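Local coordinates for Oxidored_FMN domain-containing protein ([Pseudomonas] geniculata N1, PDB 6L6J), which probably acts as an FMN- and [4Fe-4S]-dependent amine oxidase on 6-hydroxypseudooxynicotine, at residues A[169-182]-A[197-211]. Numbering follows the deposited sequence.
With FMN (flavin mononucleotide), chain B.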
loop_
_atom_site.group_PDB
_atom_site.type_symbol
_atom_site.label_atom_id
_atom_site.label_comp_id
_atom_site.label_asym_id
_atom_site.label_seq_id
_atom_site.Cartn_x
_atom_site.Cartn_y
_atom_site.Cartn_z
ATOM N N VAL A 169 -8.107 -21.866 -2.369
ATOM C CA VAL A 169 -8.930 -22.088 -1.147
ATOM C C VAL A 169 -8.381 -21.118 -0.099
ATOM O O VAL A 169 -7.188 -21.214 0.226
ATOM C CB VAL A 169 -8.885 -23.556 -0.686
ATOM C CG1 VAL A 169 -9.126 -23.712 0.800
ATOM C CG2 VAL A 169 -9.874 -24.409 -1.463
ATOM N N TYR A 170 -9.181 -20.152 0.346
ATOM C CA TYR A 170 -8.656 -18.962 1.063
ATOM C C TYR A 170 -8.911 -19.117 2.554
ATOM O O TYR A 170 -10.090 -19.178 2.978
ATOM C CB TYR A 170 -9.309 -17.690 0.545
ATOM C CG TYR A 170 -8.834 -16.427 1.200
ATOM C CD1 TYR A 170 -7.501 -16.071 1.159
ATOM C CD2 TYR A 170 -9.715 -15.559 1.815
ATOM C CE1 TYR A 170 -7.048 -14.891 1.730
ATOM C CE2 TYR A 170 -9.277 -14.372 2.376
ATOM C CZ TYR A 170 -7.942 -14.038 2.338
ATOM O OH TYR A 170 -7.486 -12.888 2.893
ATOM N N CYS A 171 -7.830 -19.160 3.322
ATOM C CA CYS A 171 -7.869 -19.278 4.798
ATOM C C CYS A 171 -6.766 -18.415 5.408
ATOM O O CYS A 171 -5.788 -18.978 5.884
ATOM C CB CYS A 171 -7.729 -20.732 5.211
ATOM S SG CYS A 171 -7.873 -20.955 6.993
ATOM N N ALA A 172 -6.950 -17.092 5.400
ATOM C CA ALA A 172 -5.917 -16.094 5.759
ATOM C C ALA A 172 -6.553 -14.761 6.146
ATOM O O ALA A 172 -7.778 -14.691 6.149
ATOM C CB ALA A 172 -4.946 -15.920 4.606
ATOM N N HIS A 173 -5.714 -13.789 6.538
ATOM C CA HIS A 173 -6.027 -12.363 6.852
ATOM C C HIS A 173 -7.118 -12.178 7.932
ATOM O O HIS A 173 -7.530 -11.007 8.133
ATOM C CB HIS A 173 -6.424 -11.654 5.551
ATOM C CG HIS A 173 -5.267 -11.511 4.630
ATOM N ND1 HIS A 173 -5.125 -12.290 3.512
ATOM C CD2 HIS A 173 -4.182 -10.701 4.692
ATOM C CE1 HIS A 173 -3.997 -11.957 2.909
ATOM N NE2 HIS A 173 -3.396 -10.983 3.615
ATOM N N ASN A 174 -7.591 -13.248 8.591
ATOM C CA ASN A 174 -8.865 -13.211 9.351
ATOM C C ASN A 174 -10.006 -12.659 8.458
ATOM O O ASN A 174 -10.938 -12.021 8.999
ATOM C CB ASN A 174 -8.702 -12.374 10.614
ATOM C CG ASN A 174 -9.882 -12.522 11.545
ATOM O OD1 ASN A 174 -10.554 -13.563 11.506
ATOM N ND2 ASN A 174 -10.158 -11.497 12.347
ATOM N N LEU A 175 -9.956 -12.916 7.143
ATOM C CA LEU A 175 -11.032 -12.580 6.170
ATOM C C LEU A 175 -11.598 -13.858 5.535
ATOM O O LEU A 175 -11.973 -13.800 4.362
ATOM C CB LEU A 175 -10.470 -11.640 5.097
ATOM C CG LEU A 175 -9.781 -10.376 5.614
ATOM C CD1 LEU A 175 -9.163 -9.597 4.464
ATOM C CD2 LEU A 175 -10.752 -9.489 6.399
ATOM N N SER A 176 -11.706 -14.954 6.290
ATOM C CA SER A 176 -12.168 -16.270 5.774
ATOM C C SER A 176 -12.992 -17.012 6.827
ATOM O O SER A 176 -12.539 -17.120 7.985
ATOM C CB SER A 176 -11.004 -17.123 5.331
ATOM O OG SER A 176 -11.396 -18.491 5.264
ATOM N N LEU A 177 -14.127 -17.557 6.404
ATOM C CA LEU A 177 -14.983 -18.472 7.209
ATOM C C LEU A 177 -14.161 -19.689 7.661
ATOM O O LEU A 177 -14.448 -20.223 8.743
ATOM C CB LEU A 177 -16.181 -18.920 6.364
ATOM C CG LEU A 177 -17.251 -19.720 7.111
ATOM C CD1 LEU A 177 -18.042 -18.812 8.022
ATOM C CD2 LEU A 177 -18.184 -20.436 6.142
ATOM N N LEU A 178 -13.162 -20.104 6.878
ATOM C CA LEU A 178 -12.336 -21.303 7.174
ATOM C C LEU A 178 -11.438 -20.985 8.370
ATOM O O LEU A 178 -11.351 -21.829 9.264
ATOM C CB LEU A 178 -11.529 -21.706 5.933
ATOM C CG LEU A 178 -12.328 -21.956 4.648
ATOM C CD1 LEU A 178 -11.396 -22.343 3.514
ATOM C CD2 LEU A 178 -13.389 -23.041 4.820
ATOM N N GLN A 179 -10.812 -19.804 8.391
ATOM C CA GLN A 179 -9.947 -19.339 9.517
ATOM C C GLN A 179 -10.828 -19.183 10.763
ATOM O O GLN A 179 -10.400 -19.620 11.829
ATOM C CB GLN A 179 -9.211 -18.038 9.183
ATOM C CG GLN A 179 -8.123 -17.712 10.190
ATOM C CD GLN A 179 -7.264 -16.509 9.866
ATOM O OE1 GLN A 179 -7.119 -16.088 8.711
ATOM N NE2 GLN A 179 -6.661 -15.952 10.916
ATOM N N ASP A 180 -12.028 -18.610 10.612
ATOM C CA ASP A 180 -13.029 -18.490 11.706
ATOM C C ASP A 180 -13.318 -19.883 12.279
ATOM O O ASP A 180 -13.338 -20.031 13.506
ATOM C CB ASP A 180 -14.306 -17.789 11.241
ATOM C CG ASP A 180 -14.131 -16.312 10.886
ATOM O OD1 ASP A 180 -13.086 -15.712 11.307
ATOM O OD2 ASP A 180 -15.029 -15.762 10.168
ATOM N N PHE A 181 -13.464 -20.902 11.445
ATOM C CA PHE A 181 -13.714 -22.281 11.936
ATOM C C PHE A 181 -12.472 -22.797 12.671
ATOM O O PHE A 181 -12.615 -23.345 13.781
ATOM C CB PHE A 181 -14.212 -23.176 10.805
ATOM C CG PHE A 181 -15.712 -23.222 10.676
ATOM C CD1 PHE A 181 -16.402 -22.188 10.086
ATOM C CD2 PHE A 181 -16.430 -24.313 11.150
ATOM C CE1 PHE A 181 -17.783 -22.247 9.939
ATOM C CE2 PHE A 181 -17.811 -24.364 11.020
ATOM C CZ PHE A 181 -18.484 -23.331 10.415
ATOM N N LEU A 182 -11.281 -22.584 12.114
ATOM C CA LEU A 182 -9.978 -22.952 12.748
ATOM C C LEU A 182 -9.789 -22.348 14.147
ATOM O O LEU A 182 -9.160 -23.009 14.990
ATOM C CB LEU A 182 -8.846 -22.415 11.874
ATOM C CG LEU A 182 -8.130 -23.427 11.009
ATOM C CD1 LEU A 182 -6.911 -22.756 10.396
ATOM C CD2 LEU A 182 -7.761 -24.664 11.824
ATOM N N PHE A 197 -8.691 -30.010 17.345
ATOM C CA PHE A 197 -8.125 -29.561 16.047
ATOM C C PHE A 197 -8.739 -30.313 14.859
ATOM O O PHE A 197 -9.157 -29.618 13.926
ATOM C CB PHE A 197 -6.610 -29.718 16.054
ATOM C CG PHE A 197 -5.960 -29.281 14.775
ATOM C CD1 PHE A 197 -5.819 -30.164 13.719
ATOM C CD2 PHE A 197 -5.483 -27.986 14.632
ATOM C CE1 PHE A 197 -5.208 -29.754 12.545
ATOM C CE2 PHE A 197 -4.878 -27.577 13.455
ATOM C CZ PHE A 197 -4.752 -28.460 12.412
ATOM N N GLU A 198 -8.781 -31.651 14.887
ATOM C CA GLU A 198 -9.392 -32.485 13.809
ATOM C C GLU A 198 -10.736 -31.877 13.378
ATOM O O GLU A 198 -10.969 -31.788 12.157
ATOM C CB GLU A 198 -9.594 -33.936 14.255
ATOM C CG GLU A 198 -9.705 -34.920 13.090
ATOM C CD GLU A 198 -10.339 -36.279 13.412
ATOM O OE1 GLU A 198 -10.486 -36.593 14.637
ATOM O OE2 GLU A 198 -10.691 -37.033 12.439
ATOM N N ASN A 199 -11.570 -31.455 14.339
ATOM C CA ASN A 199 -12.916 -30.852 14.095
ATOM C C ASN A 199 -12.799 -29.432 13.515
ATOM O O ASN A 199 -13.591 -29.088 12.610
ATOM C CB ASN A 199 -13.760 -30.812 15.372
ATOM C CG ASN A 199 -14.332 -32.161 15.741
ATOM O OD1 ASN A 199 -13.889 -33.184 15.216
ATOM N ND2 ASN A 199 -15.333 -32.162 16.608
ATOM N N ARG A 200 -11.869 -28.624 14.031
ATOM C CA ARG A 200 -11.724 -27.192 13.640
ATOM C C ARG A 200 -11.166 -27.094 12.215
ATOM O O ARG A 200 -11.533 -26.152 11.503
ATOM C CB ARG A 200 -10.904 -26.432 14.690
ATOM C CG ARG A 200 -11.759 -25.930 15.853
ATOM C CD ARG A 200 -11.027 -25.766 17.177
ATOM N NE ARG A 200 -9.678 -25.273 16.937
ATOM C CZ ARG A 200 -8.554 -25.869 17.314
ATOM N NH1 ARG A 200 -8.565 -26.975 18.039
ATOM N NH2 ARG A 200 -7.403 -25.317 17.004
ATOM N N VAL A 201 -10.350 -28.064 11.796
ATOM C CA VAL A 201 -9.693 -28.069 10.456
ATOM C C VAL A 201 -10.609 -28.734 9.411
ATOM O O VAL A 201 -10.337 -28.558 8.224
ATOM C CB VAL A 201 -8.312 -28.747 10.519
ATOM C CG1 VAL A 201 -8.403 -30.258 10.332
ATOM C CG2 VAL A 201 -7.354 -28.127 9.506
ATOM N N ARG A 202 -11.646 -29.454 9.838
ATOM C CA ARG A 202 -12.545 -30.270 8.973
ATOM C C ARG A 202 -13.064 -29.436 7.788
ATOM O O ARG A 202 -13.121 -29.969 6.644
ATOM C CB ARG A 202 -13.724 -30.815 9.792
ATOM C CG ARG A 202 -14.696 -31.678 8.992
ATOM C CD ARG A 202 -15.781 -32.357 9.825
ATOM N NE ARG A 202 -15.259 -32.876 11.081
ATOM C CZ ARG A 202 -14.445 -33.925 11.193
ATOM N NH1 ARG A 202 -14.069 -34.604 10.122
ATOM N NH2 ARG A 202 -13.995 -34.290 12.382
ATOM N N LEU A 203 -13.476 -28.190 8.021
ATOM C CA LEU A 203 -14.125 -27.415 6.945
ATOM C C LEU A 203 -13.080 -27.088 5.875
ATOM O O LEU A 203 -13.411 -27.224 4.673
ATOM C CB LEU A 203 -14.775 -26.154 7.503
ATOM C CG LEU A 203 -15.637 -25.383 6.509
ATOM C CD1 LEU A 203 -16.460 -26.324 5.636
ATOM C CD2 LEU A 203 -16.550 -24.410 7.226
ATOM N N LEU A 204 -11.873 -26.694 6.296
ATOM C CA LEU A 204 -10.737 -26.380 5.389
ATOM C C LEU A 204 -10.361 -27.625 4.575
ATOM O O LEU A 204 -10.165 -27.475 3.361
ATOM C CB LEU A 204 -9.526 -25.871 6.181
ATOM C CG LEU A 204 -8.264 -25.675 5.335
ATOM C CD1 LEU A 204 -8.511 -24.693 4.197
ATOM C CD2 LEU A 204 -7.099 -25.219 6.174
ATOM N N ARG A 205 -10.225 -28.788 5.216
ATOM C CA ARG A 205 -9.889 -30.078 4.544
ATOM C C ARG A 205 -11.015 -30.435 3.561
ATOM O O ARG A 205 -10.725 -30.601 2.377
ATOM C CB ARG A 205 -9.617 -31.173 5.592
ATOM C CG ARG A 205 -9.874 -32.609 5.148
ATOM C CD ARG A 205 -9.884 -33.588 6.313
ATOM N NE ARG A 205 -8.525 -33.949 6.711
ATOM C CZ ARG A 205 -8.027 -33.917 7.954
ATOM N NH1 ARG A 205 -8.773 -33.549 8.989
ATOM N NH2 ARG A 205 -6.770 -34.269 8.158
ATOM N N GLU A 206 -12.255 -30.540 4.035
ATOM C CA GLU A 206 -13.440 -30.944 3.218
ATOM C C GLU A 206 -13.621 -30.020 1.999
ATOM O O GLU A 206 -14.015 -30.500 0.947
ATOM C CB GLU A 206 -14.712 -30.911 4.068
ATOM C CG GLU A 206 -14.817 -32.045 5.066
ATOM C CD GLU A 206 -16.119 -32.023 5.840
ATOM O OE1 GLU A 206 -16.707 -30.935 5.978
ATOM O OE2 GLU A 206 -16.551 -33.100 6.288
ATOM N N THR A 207 -13.363 -28.728 2.140
ATOM C CA THR A 207 -13.480 -27.750 1.036
ATOM C C THR A 207 -12.392 -28.071 0.000
ATOM O O THR A 207 -12.750 -28.423 -1.160
ATOM C CB THR A 207 -13.456 -26.321 1.593
ATOM O OG1 THR A 207 -14.615 -26.198 2.419
ATOM C CG2 THR A 207 -13.502 -25.244 0.532
ATOM N N LEU A 208 -11.125 -27.985 0.419
ATOM C CA LEU A 208 -9.907 -28.215 -0.410
ATOM C C LEU A 208 -10.065 -29.459 -1.295
ATOM O O LEU A 208 -9.775 -29.355 -2.529
ATOM C CB LEU A 208 -8.715 -28.388 0.528
ATOM C CG LEU A 208 -7.386 -28.665 -0.152
ATOM C CD1 LEU A 208 -7.034 -27.543 -1.116
ATOM C CD2 LEU A 208 -6.279 -28.843 0.880
ATOM N N SER A 209 -10.479 -30.578 -0.680
ATOM C CA SER A 209 -10.793 -31.868 -1.346
ATOM C C SER A 209 -11.900 -31.676 -2.392
ATOM O O SER A 209 -11.766 -32.267 -3.481
ATOM C CB SER A 209 -11.172 -32.916 -0.325
ATOM O OG SER A 209 -11.897 -33.990 -0.912
ATOM N N ASP A 210 -12.964 -30.913 -2.086
ATOM C CA ASP A 210 -14.109 -30.722 -3.028
ATOM C C ASP A 210 -13.631 -29.982 -4.275
ATOM O O ASP A 210 -14.029 -30.373 -5.375
ATOM C CB ASP A 210 -15.289 -30.006 -2.384
ATOM C CG ASP A 210 -15.992 -30.897 -1.389
ATOM O OD1 ASP A 210 -15.561 -32.070 -1.259
ATOM O OD2 ASP A 210 -16.925 -30.403 -0.723
ATOM N N VAL A 211 -12.786 -28.975 -4.090
ATOM C CA VAL A 211 -12.281 -28.106 -5.187
ATOM C C VAL A 211 -11.284 -28.923 -6.027
ATOM O O VAL A 211 -11.324 -28.852 -7.281
ATOM C CB VAL A 211 -11.646 -26.829 -4.618
ATOM C CG1 VAL A 211 -11.160 -25.931 -5.739
ATOM C CG2 VAL A 211 -12.595 -26.064 -3.701
HETATM N N1 FMN B . -4.169 -10.449 0.235
HETATM C C2 FMN B . -5.227 -11.287 -0.012
HETATM O O2 FMN B . -5.112 -12.468 0.333
HETATM N N3 FMN B . -6.360 -10.929 -0.629
HETATM C C4 FMN B . -6.539 -9.668 -1.059
HETATM O O4 FMN B . -7.582 -9.340 -1.621
HETATM C C4A FMN B . -5.459 -8.672 -0.813
HETATM N N5 FMN B . -5.579 -7.384 -1.216
HETATM C C5A FMN B . -4.539 -6.539 -1.039
HETATM C C6 FMN B . -4.626 -5.234 -1.518
HETATM C C7 FMN B . -3.551 -4.384 -1.350
HETATM C C7M FMN B . -3.686 -2.983 -1.808
HETATM C C8 FMN B . -2.314 -4.845 -0.710
HETATM C C8M FMN B . -1.149 -3.927 -0.485
HETATM C C9 FMN B . -2.208 -6.125 -0.235
HETATM C C9A FMN B . -3.268 -7.010 -0.381
HETATM N N10 FMN B . -3.162 -8.339 0.055
HETATM C C10 FMN B . -4.235 -9.170 -0.152
HETATM C "C1'" FMN B . -1.931 -8.878 0.714
HETATM C "C2'" FMN B . -0.883 -9.238 -0.323
HETATM O "O2'" FMN B . -1.392 -10.335 -1.060
HETATM C "C3'" FMN B . 0.430 -9.632 0.284
HETATM O "O3'" FMN B . 0.248 -10.834 1.033
HETATM C "C4'" FMN B . 1.051 -8.565 1.185
HETATM O "O4'" FMN B . 0.938 -7.262 0.567
HETATM C "C5'" FMN B . 2.500 -8.896 1.515
HETATM O "O5'" FMN B . 3.236 -8.922 0.303
HETATM P P FMN B . 4.037 -7.607 -0.201
HETATM O O1P FMN B . 5.094 -7.340 0.847
HETATM O O2P FMN B . 4.570 -8.053 -1.526
HETATM O O3P FMN B . 2.991 -6.513 -0.301
HETATM O O HOH W 1 -11.451 -25.000 8.753
#
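With chi1 of Leu203 near 180° (-172°), its CG lies trans to the backbone N, and CD2 is carried onto one face of the Phe181 ring, 3.5 Å from the ring centroid and 9° off its normal, a CH-pi contact. Leu204, also trans at chi1, sends CD1 between the two elements of the other segment: it meets Val169 CG1 at 3.6 Å and Leu178 CD1 at 3.8 Å. Leu178 straddles both leucines; its side chain crosses that of Leu203 at about a right angle, with CD2 against Leu203 CG, and branched aliphatic side chains suit such a buried, three-way junction. On the strand, the fork of Val169 divides the work, CG1 on Leu204 and CG2 on Leu208 and Val211.

At the far end of helix 177-182 the contact becomes polar. Arg200 bends at chi3, lays its aliphatic part along Phe181 O, and donates from NE to Leu182 O (3.0 Å, N-H...O angle 162°). The oxygen lies in the guanidinium plane, although the donor stands above the carbonyl plane; NH2 turns to a salt bridge with Asp241, so the long chain can be apolar near the helix and charged at its tip. One water donates to Leu178 O and Arg200 O and accepts from Leu204 N, filling in where helix 197-211 is kinked and that amide lacks its bond to the preceding turn.

Helices 177-182 and 197-211 run nearly antiparallel, their axes 7.8 Å apart at closest approach. Tyr170 and His173 belong to the FMN pocket, and His173 NE2 bonds to Asp266, which also holds FMN. Strand 166-171, the loop with His173, short helix 177-182 and outer helix 197-215 lead to parallel strand 220-229, a beta-alpha-beta unit of the eight-stranded TIM barrel.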